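BIFUNCTIONAL PROTEIN Proline utilization A (PutA) (Corynebacterium freiburgense, PDB 5UX5) catalyses both oxidative steps from proline to glutamate, using FAD in its proline dehydrogenase part and NAD in its aldehyde dehydrogenase part. Local coordinates at residues R27-W31 against V357-E362; I202-T206 against H240-R244; N329-D335 against R451-E456; R526-L531 against A633-I639; F718-Q723 against M763-I767. All blocks are in the same frame, centred on the assembly; numbering follows the deposited sequence.

Contact 1: R27-W31 against V357-E362; sequences RANEW and VASAYE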
# COMPACT_ATOMS: atom_id res chain seq x y z
N ARG A 27 -37.56 27.24 -13.72
CA ARG A 27 -37.04 27.83 -12.49
C ARG A 27 -35.52 27.96 -12.55
O ARG A 27 -34.96 28.98 -12.12
CB ARG A 27 -37.45 26.98 -11.29
CG ARG A 27 -37.01 27.59 -9.99
CD ARG A 27 -37.86 28.78 -9.65
NE ARG A 27 -39.19 28.32 -9.30
CZ ARG A 27 -40.26 29.09 -9.16
NH1 ARG A 27 -40.18 30.40 -9.33
NH2 ARG A 27 -41.42 28.55 -8.85
N ALA A 28 -34.85 26.93 -13.05
CA ALA A 28 -33.40 26.98 -13.17
C ALA A 28 -32.99 28.08 -14.14
O ALA A 28 -32.04 28.83 -13.89
CB ALA A 28 -32.88 25.63 -13.64
N ASN A 29 -33.70 28.19 -15.26
CA ASN A 29 -33.37 29.22 -16.23
C ASN A 29 -33.59 30.60 -15.64
O ASN A 29 -32.83 31.53 -15.93
CB ASN A 29 -34.21 29.03 -17.50
CG ASN A 29 -33.44 28.36 -18.58
OD1 ASN A 29 -32.75 29.03 -19.34
ND2 ASN A 29 -33.50 27.03 -18.65
N GLU A 30 -34.61 30.74 -14.81
CA GLU A 30 -34.90 32.03 -14.19
C GLU A 30 -33.78 32.44 -13.25
O GLU A 30 -33.38 33.61 -13.22
CB GLU A 30 -36.23 31.97 -13.46
CG GLU A 30 -36.55 33.20 -12.68
CD GLU A 30 -37.76 32.99 -11.80
OE1 GLU A 30 -38.23 33.98 -11.19
OE2 GLU A 30 -38.26 31.85 -11.73
N TRP A 31 -33.27 31.50 -12.46
CA TRP A 31 -32.24 31.87 -11.50
C TRP A 31 -30.92 32.18 -12.20
O TRP A 31 -30.16 33.03 -11.72
CB TRP A 31 -32.03 30.75 -10.48
CG TRP A 31 -33.19 30.51 -9.52
CD1 TRP A 31 -34.24 31.35 -9.24
CD2 TRP A 31 -33.44 29.30 -8.78
NE1 TRP A 31 -35.10 30.75 -8.35
CE2 TRP A 31 -34.64 29.49 -8.05
CE3 TRP A 31 -32.78 28.08 -8.66
CZ2 TRP A 31 -35.17 28.51 -7.21
CZ3 TRP A 31 -33.31 27.10 -7.83
CH2 TRP A 31 -34.50 27.33 -7.12
N VAL A 357 -30.98 22.19 -7.56
CA VAL A 357 -31.55 23.01 -6.51
C VAL A 357 -33.00 23.33 -6.83
O VAL A 357 -33.87 23.23 -5.96
CB VAL A 357 -30.71 24.28 -6.29
CG1 VAL A 357 -31.35 25.16 -5.24
CG2 VAL A 357 -29.33 23.89 -5.87
N ALA A 358 -33.30 23.68 -8.08
CA ALA A 358 -34.68 23.97 -8.46
C ALA A 358 -35.59 22.77 -8.21
O ALA A 358 -36.78 22.95 -7.90
CB ALA A 358 -34.76 24.40 -9.93
N SER A 359 -35.06 21.55 -8.34
CA SER A 359 -35.86 20.36 -8.05
C SER A 359 -36.25 20.31 -6.59
O SER A 359 -37.43 20.13 -6.25
CB SER A 359 -35.07 19.10 -8.40
OG SER A 359 -34.96 18.92 -9.78
N ALA A 360 -35.28 20.44 -5.70
CA ALA A 360 -35.59 20.43 -4.28
C ALA A 360 -36.56 21.56 -3.94
O ALA A 360 -37.50 21.37 -3.15
CB ALA A 360 -34.30 20.53 -3.48
N TYR A 361 -36.36 22.74 -4.53
CA TYR A 361 -37.25 23.86 -4.26
C TYR A 361 -38.68 23.49 -4.61
O TYR A 361 -39.58 23.56 -3.77
CB TYR A 361 -36.82 25.10 -5.05
CG TYR A 361 -37.80 26.23 -4.82
CD1 TYR A 361 -38.02 26.72 -3.53
CD2 TYR A 361 -38.54 26.76 -5.86
CE1 TYR A 361 -38.94 27.74 -3.31
CE2 TYR A 361 -39.47 27.78 -5.64
CZ TYR A 361 -39.66 28.26 -4.36
OH TYR A 361 -40.57 29.28 -4.14
N GLU A 362 -38.89 23.06 -5.86
CA GLU A 362 -40.22 22.75 -6.37
C GLU A 362 -40.84 21.54 -5.68
O GLU A 362 -42.05 21.50 -5.47
CB GLU A 362 -40.15 22.53 -7.88
CG GLU A 362 -39.85 23.79 -8.68
CD GLU A 362 -40.92 24.87 -8.52
OE1 GLU A 362 -40.62 26.04 -8.83
OE2 GLU A 362 -42.08 24.55 -8.12

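Contact 2: I202-T206 against H240-R244; sequences IDGNT and HVTIR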
# COMPACT_ATOMS: atom_id res chain seq x y z
N ILE A 202 -13.87 -0.54 14.33
CA ILE A 202 -14.98 0.41 14.28
C ILE A 202 -15.51 0.69 15.68
O ILE A 202 -15.75 1.85 16.02
CB ILE A 202 -16.10 -0.08 13.34
CG1 ILE A 202 -17.04 1.07 13.02
CG2 ILE A 202 -16.93 -1.17 13.95
CD1 ILE A 202 -18.02 0.76 11.94
N ASP A 203 -15.56 -0.34 16.56
CA ASP A 203 -16.07 -0.17 17.92
C ASP A 203 -15.21 0.80 18.71
O ASP A 203 -15.72 1.70 19.39
CB ASP A 203 -16.12 -1.50 18.69
CG ASP A 203 -17.00 -2.58 18.04
OD1 ASP A 203 -17.85 -2.29 17.18
OD2 ASP A 203 -16.86 -3.76 18.43
N GLY A 204 -13.89 0.63 18.61
CA GLY A 204 -12.98 1.49 19.34
C GLY A 204 -12.92 2.88 18.76
O GLY A 204 -12.82 3.87 19.49
N ASN A 205 -12.95 2.99 17.44
CA ASN A 205 -12.96 4.30 16.83
C ASN A 205 -14.20 5.08 17.25
O ASN A 205 -14.12 6.29 17.53
CB ASN A 205 -12.87 4.17 15.31
CG ASN A 205 -11.52 3.64 14.85
OD1 ASN A 205 -10.73 3.12 15.65
ND2 ASN A 205 -11.24 3.77 13.57
N THR A 206 -15.36 4.40 17.33
CA THR A 206 -16.60 5.05 17.74
C THR A 206 -16.48 5.61 19.15
O THR A 206 -16.84 6.77 19.40
CB THR A 206 -17.78 4.09 17.68
OG1 THR A 206 -18.01 3.67 16.34
CG2 THR A 206 -19.02 4.79 18.16
N HIS A 240 -19.44 4.30 7.64
CA HIS A 240 -20.19 3.65 8.70
C HIS A 240 -19.80 4.16 10.09
O HIS A 240 -20.67 4.27 10.97
CB HIS A 240 -20.08 2.14 8.58
CG HIS A 240 -20.73 1.62 7.35
ND1 HIS A 240 -20.02 1.18 6.26
CD2 HIS A 240 -22.04 1.54 7.01
CE1 HIS A 240 -20.86 0.80 5.31
NE2 HIS A 240 -22.09 1.02 5.74
N VAL A 241 -18.52 4.48 10.32
CA VAL A 241 -18.12 4.96 11.63
C VAL A 241 -18.78 6.29 11.93
O VAL A 241 -19.13 6.57 13.09
CB VAL A 241 -16.59 5.07 11.73
CG1 VAL A 241 -16.10 6.10 10.77
CG2 VAL A 241 -16.19 5.49 13.15
N THR A 242 -18.93 7.15 10.91
CA THR A 242 -19.52 8.46 11.14
C THR A 242 -21.02 8.37 11.39
O THR A 242 -21.54 9.03 12.30
CB THR A 242 -19.24 9.39 9.96
OG1 THR A 242 -17.83 9.45 9.72
CG2 THR A 242 -19.75 10.78 10.29
N ILE A 243 -21.75 7.57 10.60
CA ILE A 243 -23.17 7.35 10.86
C ILE A 243 -23.36 6.77 12.25
O ILE A 243 -24.30 7.12 12.97
CB ILE A 243 -23.79 6.42 9.81
CG1 ILE A 243 -23.88 7.08 8.45
CG2 ILE A 243 -25.15 5.94 10.26
CD1 ILE A 243 -24.06 6.06 7.38
N ARG A 244 -22.49 5.83 12.62
CA ARG A 244 -22.59 5.22 13.94
C ARG A 244 -22.26 6.24 15.03
O ARG A 244 -22.91 6.27 16.09
CB ARG A 244 -21.68 4.01 14.04
CG ARG A 244 -21.79 3.33 15.34
CD ARG A 244 -21.01 2.08 15.32
NE ARG A 244 -20.78 1.61 16.68
CZ ARG A 244 -20.09 0.52 16.97
NH1 ARG A 244 -19.55 -0.20 15.99
NH2 ARG A 244 -19.93 0.16 18.24

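Contact 3: N329-D335 against R451-E456; sequences NFLRMMD and RWKVAE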
# COMPACT_ATOMS: atom_id res chain seq x y z
N ASN A 329 -29.04 9.73 -8.62
CA ASN A 329 -29.18 9.38 -7.22
C ASN A 329 -29.38 10.62 -6.36
O ASN A 329 -30.06 10.57 -5.33
CB ASN A 329 -27.94 8.60 -6.76
CG ASN A 329 -28.15 7.92 -5.41
OD1 ASN A 329 -29.21 7.37 -5.15
ND2 ASN A 329 -27.13 7.93 -4.57
N PHE A 330 -28.78 11.75 -6.75
CA PHE A 330 -29.03 13.00 -6.05
C PHE A 330 -30.52 13.32 -6.09
O PHE A 330 -31.11 13.71 -5.08
CB PHE A 330 -28.19 14.11 -6.69
CG PHE A 330 -27.97 15.31 -5.81
CD1 PHE A 330 -26.96 15.33 -4.87
CD2 PHE A 330 -28.77 16.44 -5.95
CE1 PHE A 330 -26.76 16.46 -4.08
CE2 PHE A 330 -28.56 17.57 -5.17
CZ PHE A 330 -27.56 17.58 -4.25
N LEU A 331 -31.16 13.12 -7.24
CA LEU A 331 -32.60 13.34 -7.33
C LEU A 331 -33.37 12.27 -6.57
O LEU A 331 -34.42 12.57 -5.99
CB LEU A 331 -33.04 13.39 -8.78
CG LEU A 331 -32.49 14.52 -9.65
CD1 LEU A 331 -32.73 14.19 -11.10
CD2 LEU A 331 -33.22 15.78 -9.37
N ARG A 332 -32.90 11.02 -6.58
CA ARG A 332 -33.62 9.98 -5.84
C ARG A 332 -33.60 10.25 -4.34
O ARG A 332 -34.63 10.11 -3.66
CB ARG A 332 -33.06 8.59 -6.12
CG ARG A 332 -33.76 7.49 -5.32
CD ARG A 332 -33.29 6.07 -5.69
NE ARG A 332 -31.84 5.95 -5.58
CZ ARG A 332 -31.14 4.83 -5.75
NH1 ARG A 332 -31.73 3.69 -6.05
NH2 ARG A 332 -29.82 4.85 -5.62
N MET A 333 -32.45 10.64 -3.80
CA MET A 333 -32.38 10.87 -2.37
C MET A 333 -33.21 12.08 -1.95
O MET A 333 -33.89 12.05 -0.92
CB MET A 333 -30.94 11.00 -1.91
CG MET A 333 -30.12 9.75 -2.18
SD MET A 333 -28.67 9.60 -1.12
CE MET A 333 -27.80 11.08 -1.55
N MET A 334 -33.17 13.13 -2.76
CA MET A 334 -34.02 14.30 -2.53
C MET A 334 -35.49 13.90 -2.53
O MET A 334 -36.24 14.21 -1.59
CB MET A 334 -33.72 15.30 -3.64
CG MET A 334 -34.39 16.59 -3.61
SD MET A 334 -33.81 17.36 -5.11
CE MET A 334 -34.63 16.33 -6.28
N ASP A 335 -35.90 13.17 -3.57
CA ASP A 335 -37.26 12.70 -3.73
C ASP A 335 -37.76 11.97 -2.49
O ASP A 335 -38.89 12.17 -2.04
CB ASP A 335 -37.28 11.76 -4.94
CG ASP A 335 -38.62 11.63 -5.58
OD1 ASP A 335 -39.63 11.42 -4.86
OD2 ASP A 335 -38.64 11.71 -6.83
N ARG A 451 -33.65 8.19 -12.02
CA ARG A 451 -33.69 8.36 -10.57
C ARG A 451 -33.94 7.07 -9.78
O ARG A 451 -33.22 6.77 -8.83
CB ARG A 451 -34.78 9.39 -10.28
CG ARG A 451 -35.42 9.35 -8.92
CD ARG A 451 -36.57 10.34 -8.88
NE ARG A 451 -37.18 10.47 -10.19
CZ ARG A 451 -38.46 10.76 -10.41
NH1 ARG A 451 -39.29 10.96 -9.40
NH2 ARG A 451 -38.90 10.84 -11.65
N TRP A 452 -34.95 6.28 -10.15
CA TRP A 452 -35.27 5.08 -9.39
C TRP A 452 -34.55 3.84 -9.88
O TRP A 452 -34.62 2.79 -9.22
CB TRP A 452 -36.78 4.82 -9.43
CG TRP A 452 -37.62 6.01 -9.05
CD1 TRP A 452 -38.47 6.72 -9.87
CD2 TRP A 452 -37.70 6.64 -7.76
NE1 TRP A 452 -39.05 7.74 -9.17
CE2 TRP A 452 -38.59 7.72 -7.88
CE3 TRP A 452 -37.09 6.40 -6.53
CZ2 TRP A 452 -38.90 8.55 -6.80
CZ3 TRP A 452 -37.39 7.21 -5.48
CH2 TRP A 452 -38.29 8.27 -5.61
N LYS A 453 -33.88 3.92 -11.02
CA LYS A 453 -33.29 2.77 -11.67
C LYS A 453 -31.81 2.57 -11.36
O LYS A 453 -31.31 1.46 -11.52
CB LYS A 453 -33.52 2.90 -13.18
CG LYS A 453 -35.00 3.24 -13.52
CD LYS A 453 -35.30 3.34 -15.01
CE LYS A 453 -36.71 2.91 -15.29
NZ LYS A 453 -36.82 1.91 -16.40
N VAL A 454 -31.13 3.61 -10.88
CA VAL A 454 -29.71 3.50 -10.54
C VAL A 454 -29.52 2.54 -9.38
O VAL A 454 -30.44 2.26 -8.59
CB VAL A 454 -29.15 4.89 -10.20
CG1 VAL A 454 -29.10 5.74 -11.47
CG2 VAL A 454 -29.97 5.54 -9.10
N ALA A 455 -28.31 1.99 -9.28
CA ALA A 455 -28.11 0.95 -8.29
C ALA A 455 -28.19 1.53 -6.89
O ALA A 455 -28.14 2.74 -6.68
CB ALA A 455 -26.76 0.28 -8.47
N GLU A 456 -28.34 0.63 -5.91
CA GLU A 456 -28.30 1.04 -4.52
C GLU A 456 -27.40 0.19 -3.65
O GLU A 456 -27.10 0.61 -2.53
CB GLU A 456 -29.71 1.04 -3.91
CG GLU A 456 -30.38 -0.31 -3.73
CD GLU A 456 -31.74 -0.16 -3.04
OE1 GLU A 456 -31.81 -0.28 -1.78
OE2 GLU A 456 -32.74 0.11 -3.76

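Contact 4: R526-L531 against A633-I639; sequences RAADEL and ALRKAGI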
# COMPACT_ATOMS: atom_id res chain seq x y z
N ARG A 526 -5.10 -24.54 -7.95
CA ARG A 526 -5.95 -25.04 -6.89
C ARG A 526 -5.42 -24.63 -5.52
O ARG A 526 -6.20 -24.31 -4.61
CB ARG A 526 -6.04 -26.56 -7.01
CG ARG A 526 -7.45 -27.07 -6.99
CD ARG A 526 -7.57 -28.26 -7.89
NE ARG A 526 -6.98 -29.43 -7.27
CZ ARG A 526 -6.20 -30.29 -7.91
NH1 ARG A 526 -5.91 -30.08 -9.20
NH2 ARG A 526 -5.70 -31.33 -7.27
N ALA A 527 -4.09 -24.62 -5.37
CA ALA A 527 -3.49 -24.18 -4.11
C ALA A 527 -3.85 -22.73 -3.83
O ALA A 527 -4.08 -22.36 -2.67
CB ALA A 527 -1.98 -24.37 -4.16
N ALA A 528 -3.91 -21.90 -4.86
CA ALA A 528 -4.28 -20.52 -4.65
C ALA A 528 -5.77 -20.40 -4.27
O ALA A 528 -6.13 -19.62 -3.39
CB ALA A 528 -3.93 -19.69 -5.88
N ASP A 529 -6.63 -21.20 -4.90
CA ASP A 529 -8.04 -21.20 -4.51
C ASP A 529 -8.21 -21.61 -3.05
O ASP A 529 -8.98 -20.98 -2.32
CB ASP A 529 -8.85 -22.15 -5.40
CG ASP A 529 -9.05 -21.61 -6.82
OD1 ASP A 529 -8.67 -20.45 -7.09
OD2 ASP A 529 -9.60 -22.36 -7.66
N GLU A 530 -7.49 -22.65 -2.62
CA GLU A 530 -7.62 -23.16 -1.25
C GLU A 530 -6.99 -22.23 -0.23
O GLU A 530 -7.50 -22.11 0.90
CB GLU A 530 -6.98 -24.54 -1.12
CG GLU A 530 -7.69 -25.66 -1.86
CD GLU A 530 -9.05 -25.95 -1.28
OE1 GLU A 530 -9.38 -25.41 -0.20
OE2 GLU A 530 -9.79 -26.72 -1.93
N LEU A 531 -5.92 -21.54 -0.58
CA LEU A 531 -5.39 -20.54 0.34
C LEU A 531 -6.44 -19.49 0.62
O LEU A 531 -6.64 -19.10 1.77
CB LEU A 531 -4.11 -19.91 -0.22
CG LEU A 531 -2.87 -20.78 -0.10
CD1 LEU A 531 -1.73 -20.13 -0.84
CD2 LEU A 531 -2.52 -20.92 1.35
N ALA A 633 -3.89 -26.06 3.26
CA ALA A 633 -4.38 -25.64 1.96
C ALA A 633 -3.71 -26.42 0.83
O ALA A 633 -4.39 -26.89 -0.09
CB ALA A 633 -4.16 -24.15 1.76
N LEU A 634 -2.38 -26.57 0.89
CA LEU A 634 -1.68 -27.35 -0.12
C LEU A 634 -2.24 -28.76 -0.18
O LEU A 634 -2.39 -29.34 -1.27
CB LEU A 634 -0.17 -27.40 0.18
CG LEU A 634 0.55 -26.06 0.31
CD1 LEU A 634 2.07 -26.15 0.18
CD2 LEU A 634 0.00 -25.16 -0.75
N ARG A 635 -2.55 -29.32 0.98
CA ARG A 635 -3.07 -30.68 1.02
C ARG A 635 -4.47 -30.73 0.42
O ARG A 635 -4.76 -31.58 -0.43
CB ARG A 635 -3.03 -31.22 2.44
CG ARG A 635 -1.61 -31.23 3.03
CD ARG A 635 -0.82 -32.33 2.38
NE ARG A 635 0.50 -32.54 2.97
CZ ARG A 635 1.65 -32.39 2.33
NH1 ARG A 635 1.67 -31.99 1.07
NH2 ARG A 635 2.79 -32.63 2.94
N LYS A 636 -5.34 -29.79 0.79
CA LYS A 636 -6.66 -29.75 0.16
C LYS A 636 -6.53 -29.62 -1.35
O LYS A 636 -7.34 -30.18 -2.09
CB LYS A 636 -7.52 -28.62 0.73
CG LYS A 636 -8.59 -29.11 1.71
CD LYS A 636 -9.11 -28.01 2.66
CE LYS A 636 -9.28 -28.52 4.12
NZ LYS A 636 -9.77 -29.95 4.24
N ALA A 637 -5.48 -28.93 -1.82
CA ALA A 637 -5.29 -28.67 -3.24
C ALA A 637 -4.80 -29.88 -4.02
O ALA A 637 -4.80 -29.84 -5.25
CB ALA A 637 -4.31 -27.52 -3.44
N GLY A 638 -4.38 -30.95 -3.34
CA GLY A 638 -3.81 -32.10 -4.00
C GLY A 638 -2.31 -32.18 -3.93
O GLY A 638 -1.73 -33.11 -4.50
N ILE A 639 -1.66 -31.24 -3.25
CA ILE A 639 -0.21 -31.25 -3.13
C ILE A 639 0.11 -32.08 -1.89
O ILE A 639 0.13 -31.58 -0.77
CB ILE A 639 0.36 -29.84 -3.03
CG1 ILE A 639 -0.07 -29.03 -4.26
CG2 ILE A 639 1.86 -29.93 -2.86
CD1 ILE A 639 0.14 -27.53 -4.12

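Contact 5: F718-Q723 against M763-I767; sequences FGHAGQ and MNGLI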
# COMPACT_ATOMS: atom_id res chain seq x y z
N PHE A 718 7.55 1.64 10.50
CA PHE A 718 6.92 1.10 11.69
C PHE A 718 5.89 -0.00 11.43
O PHE A 718 5.43 -0.63 12.39
CB PHE A 718 6.30 2.26 12.50
CG PHE A 718 7.32 3.26 12.99
CD1 PHE A 718 8.51 2.83 13.58
CD2 PHE A 718 7.13 4.62 12.81
CE1 PHE A 718 9.50 3.76 14.02
CE2 PHE A 718 8.10 5.56 13.25
CZ PHE A 718 9.29 5.13 13.85
N GLY A 719 5.53 -0.28 10.18
CA GLY A 719 4.70 -1.45 9.93
C GLY A 719 5.40 -2.70 10.43
O GLY A 719 6.61 -2.85 10.32
N HIS A 720 4.62 -3.60 11.04
CA HIS A 720 5.18 -4.82 11.65
C HIS A 720 6.35 -4.46 12.57
O HIS A 720 7.34 -5.18 12.64
CB HIS A 720 5.58 -5.84 10.59
CG HIS A 720 5.64 -7.26 11.08
ND1 HIS A 720 5.28 -7.63 12.36
CD2 HIS A 720 5.98 -8.41 10.45
CE1 HIS A 720 5.43 -8.93 12.50
NE2 HIS A 720 5.85 -9.43 11.36
N ALA A 721 6.23 -3.31 13.25
CA ALA A 721 7.20 -2.82 14.23
C ALA A 721 8.61 -2.68 13.64
O ALA A 721 9.59 -2.80 14.36
CB ALA A 721 7.23 -3.72 15.46
N GLY A 722 8.72 -2.41 12.34
CA GLY A 722 10.00 -2.34 11.66
C GLY A 722 10.66 -3.68 11.36
O GLY A 722 11.85 -3.69 11.01
N GLN A 723 9.93 -4.79 11.47
CA GLN A 723 10.52 -6.13 11.36
C GLN A 723 10.44 -6.62 9.91
O GLN A 723 9.92 -7.70 9.61
CB GLN A 723 9.83 -7.11 12.31
CG GLN A 723 9.85 -6.70 13.82
CD GLN A 723 9.08 -7.68 14.70
OE1 GLN A 723 9.65 -8.45 15.46
NE2 GLN A 723 7.76 -7.62 14.61
N MET A 763 0.56 -0.52 15.67
CA MET A 763 1.93 -1.04 15.59
C MET A 763 2.04 -2.21 16.56
O MET A 763 1.92 -2.02 17.78
CB MET A 763 3.02 -0.02 15.91
CG MET A 763 4.38 -0.63 15.64
SD MET A 763 5.76 0.06 16.52
CE MET A 763 5.83 1.63 15.76
N ASN A 764 2.26 -3.41 16.02
CA ASN A 764 2.27 -4.63 16.81
C ASN A 764 3.56 -4.77 17.62
O ASN A 764 4.46 -3.91 17.60
CB ASN A 764 2.03 -5.84 15.90
CG ASN A 764 2.79 -5.74 14.57
OD1 ASN A 764 2.33 -5.12 13.59
ND2 ASN A 764 3.95 -6.37 14.53
N GLY A 765 3.65 -5.88 18.36
CA GLY A 765 4.81 -6.17 19.18
C GLY A 765 5.88 -6.92 18.41
O GLY A 765 5.76 -7.19 17.21
N LEU A 766 6.96 -7.24 19.10
CA LEU A 766 8.05 -7.97 18.49
C LEU A 766 7.84 -9.47 18.63
O LEU A 766 7.03 -9.93 19.44
CB LEU A 766 9.40 -7.58 19.09
CG LEU A 766 9.78 -6.10 19.16
CD1 LEU A 766 11.03 -6.02 20.02
CD2 LEU A 766 9.99 -5.43 17.76
N ILE A 767 8.56 -10.22 17.80
CA ILE A 767 8.43 -11.67 17.76
C ILE A 767 9.02 -12.31 19.00
O ILE A 767 8.70 -13.46 19.32
CB ILE A 767 9.08 -12.20 16.47
CG1 ILE A 767 8.59 -13.61 16.17
CG2 ILE A 767 10.59 -12.10 16.54
CD1 ILE A 767 7.09 -13.62 15.79

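Contact 1: R27-W31 against V357-E362
Start with Arg27, whose side chain leaves the helix with chi1 near t and then bends through two p angles, which turn the edge of the guanidinium to Glu362. Both NE (2.7 Å) and NH2 (2.6 Å) of Arg27 donate to the same oxygen, OE1 of Glu362, in a salt bridge. Glu362 meets it halfway: two m angles carry its carboxylate from a sideways CB back to the arginine. A weak bond, Arg27 NH1 to Glu30 OE2 at 3.4 Å, extends the network within the helix. Tyr361, with chi1 t, brings its ring edge over one face of the guanidinium, CE2 lying 3.7 Å from Arg27 NE.

One turn on, Trp31 takes the m rotamer and reaches across the gap. Its CZ3 sits 3.7 Å from Ala358 CB and 3.8 Å from Val357 CG1, while its CH2 lies 3.8 Å from Tyr361 CB; the two aromatic rings meet obliquely. Small Ala28 and Ala358 mark the nearest backbone approach, with CA atoms 5.7 Å apart. Helix 383-393 backs Trp31 through Ala388 and Ala392.

The axes of 27-31 and 357-362 pass 9.9 Å apart at 119°; here the N-terminal helix 16-31 packs on helix 354-367, an outer helix of the (βα)8, or TIM, barrel of proline dehydrogenase.

Contact 2: I202-T206 against H240-R244
The helical segments 202-206 and 240-244 have axes 9.8 Å apart and N-to-C directions at 48°, crossing at -48°. Helix 202-221 is just beginning, whereas 240-244 is the first part of helix 239-251; the closest CA atoms, those of Ile202 and Val241, are 6.1 Å apart. Strand 228-232 runs between the two helices in sequence, so they are successive outer helices of the TIM barrel.

Ile202, extended in its t,t rotamer, fills the gap: its CD1 is 4.2 Å from His240 CB, and its CG1 is 4.2 Å from Val241 CB. Val241 CG2 also touches Asn205 CB (4.2 Å) and Thr206 OG1 (4.1 Å). The Thr206 hydroxyl gives its hydrogen to Ile202 O, 2.9 Å from OG1, which settles it within its own helix.

Arg244 is stretched out, all t, across the face of the first helix. Its NH1 bonds to Asp203 OD1 at 2.9 Å, with a weak one from NH2 to that oxygen at 3.4 Å, and Thr206 OG1 lies over one face of its guanidinium. Glu248 takes Arg244 NE in a second salt bridge. The chemistry is thus an aliphatic centre flanked by a charged pair, in which one long arginine ties the start of one barrel helix to its neighbour.

Contact 3: N329-D335 against R451-E456
Barrel helix 323-337 of the proline dehydrogenase TIM barrel is met here by the loop that follows helix 438-450, so an outer helix is crossed by non-regular chain. The nearest CA atoms, of Arg332 and Arg451, are 5.0 Å apart.

The ionic part is at the far end of the helix segment, where Arg451 NH1 bonds to Asp335 OD2 at 2.8 Å in a salt bridge. Both charges have further partners: Arg451 NH2 pairs with Glu18 of the N-terminal helix, and Asp335 OD1 with Arg339 and Arg367.

Van der Waals contact comes largely from the long body of Arg332. Its CB is 3.7 Å from Arg451 CG, and its CG is 3.6 Å from Trp452 CZ3. The indole swings back to the helix although Trp452 CB points away from it, and its CZ2 comes within 3.2 Å of Asp335 OD2. Val454 CG2 covers one face of the Arg332 guanidinium, 3.6 Å from NH2, and also touches Asn329 CB at 4.4 Å.

Hydrogen bonds fix the tip of Arg332. Asn329 OD1, one turn back, accepts from NE (3.0 Å) and NH2 (2.6 Å) of Arg332, and that same NH2 reaches the loop backbone, 2.9 Å from Ala455 O.

Contact 4: R526-L531 against A633-I639
Arg526 opens the segment at the exposed margin. Its CB is 4.1 Å from Ala637 CB, and its guanidinium lies face-on to the Ala637 carbonyl: NH2 is only 2.7 Å from Ala637 O, yet the angle is wrong for a hydrogen bond. The same NH2 is 3.9 Å from Gly638 CA.

Next, Ala527 sits deep in the contact, its CA 4.9 Å from that of Ala637. Its methyl touches three side chains: Leu634 CD2 (4.0 Å from Ala527 CB), Ala637 CB (4.0 Å) and Ile639 CD1 (3.8 Å). Ala528 faces helix 550-574 instead, and Asp529 pairs with Arg565 of that helix.

Glu530 returns to the contact with its methylenes, CB 4.0 Å from Ala633 CB and CG 4.2 Å from Ala637 CB. Its CD is 3.7 Å from Lys636 CB, but the lysine amine leads away, and Glu530 OE1 bonds to Asn533. Leu531 ends the run with CD2 3.6 Å from Ala633 CB; Leu602 and Phe606 of helix 599-611 pack on it too.

Opposite, Gly638 forms a Schellman motif with phi 102°; any CB there would strike Arg526 NH2. Helix 624-636 belongs to the crossover between parallel strands 614-618 and 644-646. With no hydrogen bond between the segments, closeness rests on small alanines and aliphatic surface.

Contact 5: F718-Q723 against M763-I767
Met763 lays its side chain along the start of the other loop: its CE is 3.4 Å from Phe718 CB, and its CG is 3.8 Å from Ala721 CA. His720, Ala721 and Gly722 follow with three positive phi angles in a row, a left-handed turn after helix 706-718. This turn presents the Ala721 methyl to Asn764 O (3.5 Å from CB) and Leu766 CD2 (4.0 Å from CB).

Two hydrogen bonds join the loops. Asn764 ND2 donates to His720 ND1 at 2.8 Å, and Ile767 N donates to Gln723 OE1 at 3.1 Å. Gln723 NE2 also bonds back to His720 O at 3.2 Å, bracing the turn, while Gln723 O accepts from Asn595.

In aldehyde dehydrogenases the chain just beyond this turn typically carries the nucleophilic cysteine, and NAD lies about 7 Å from the Ile767 side chain. Since His720 ND1 accepts, it carries no proton here; the polar part of the contact is made of directional bonds between uncharged groups, beside the apolar packing of Met763 and Leu766.

Overall arrangement
Contact 2 joins two neighbouring helices of the proline dehydrogenase barrel, while contacts 1 and 3 lay the N-terminal helix and a later loop on its outer helices; contacts 4 and 5 belong to the aldehyde dehydrogenase part. Contacts 1 and 3 touch, Met334 SD lying 3.5 Å from Ala360 N, and helix 16-31, which supplies one side of contact 1, also touches contact 3; contact 2 stands apart. Contacts 1, 4 and 5 are largely buried, 2 and 3 only partly. Contacts 1 to 3 each carry an arginine salt bridge beside apolar packing. Contact 4 is close-packed alanine and aliphatic surface, whereas contact 5 joins loops through neutral hydrogen bonds near NAD.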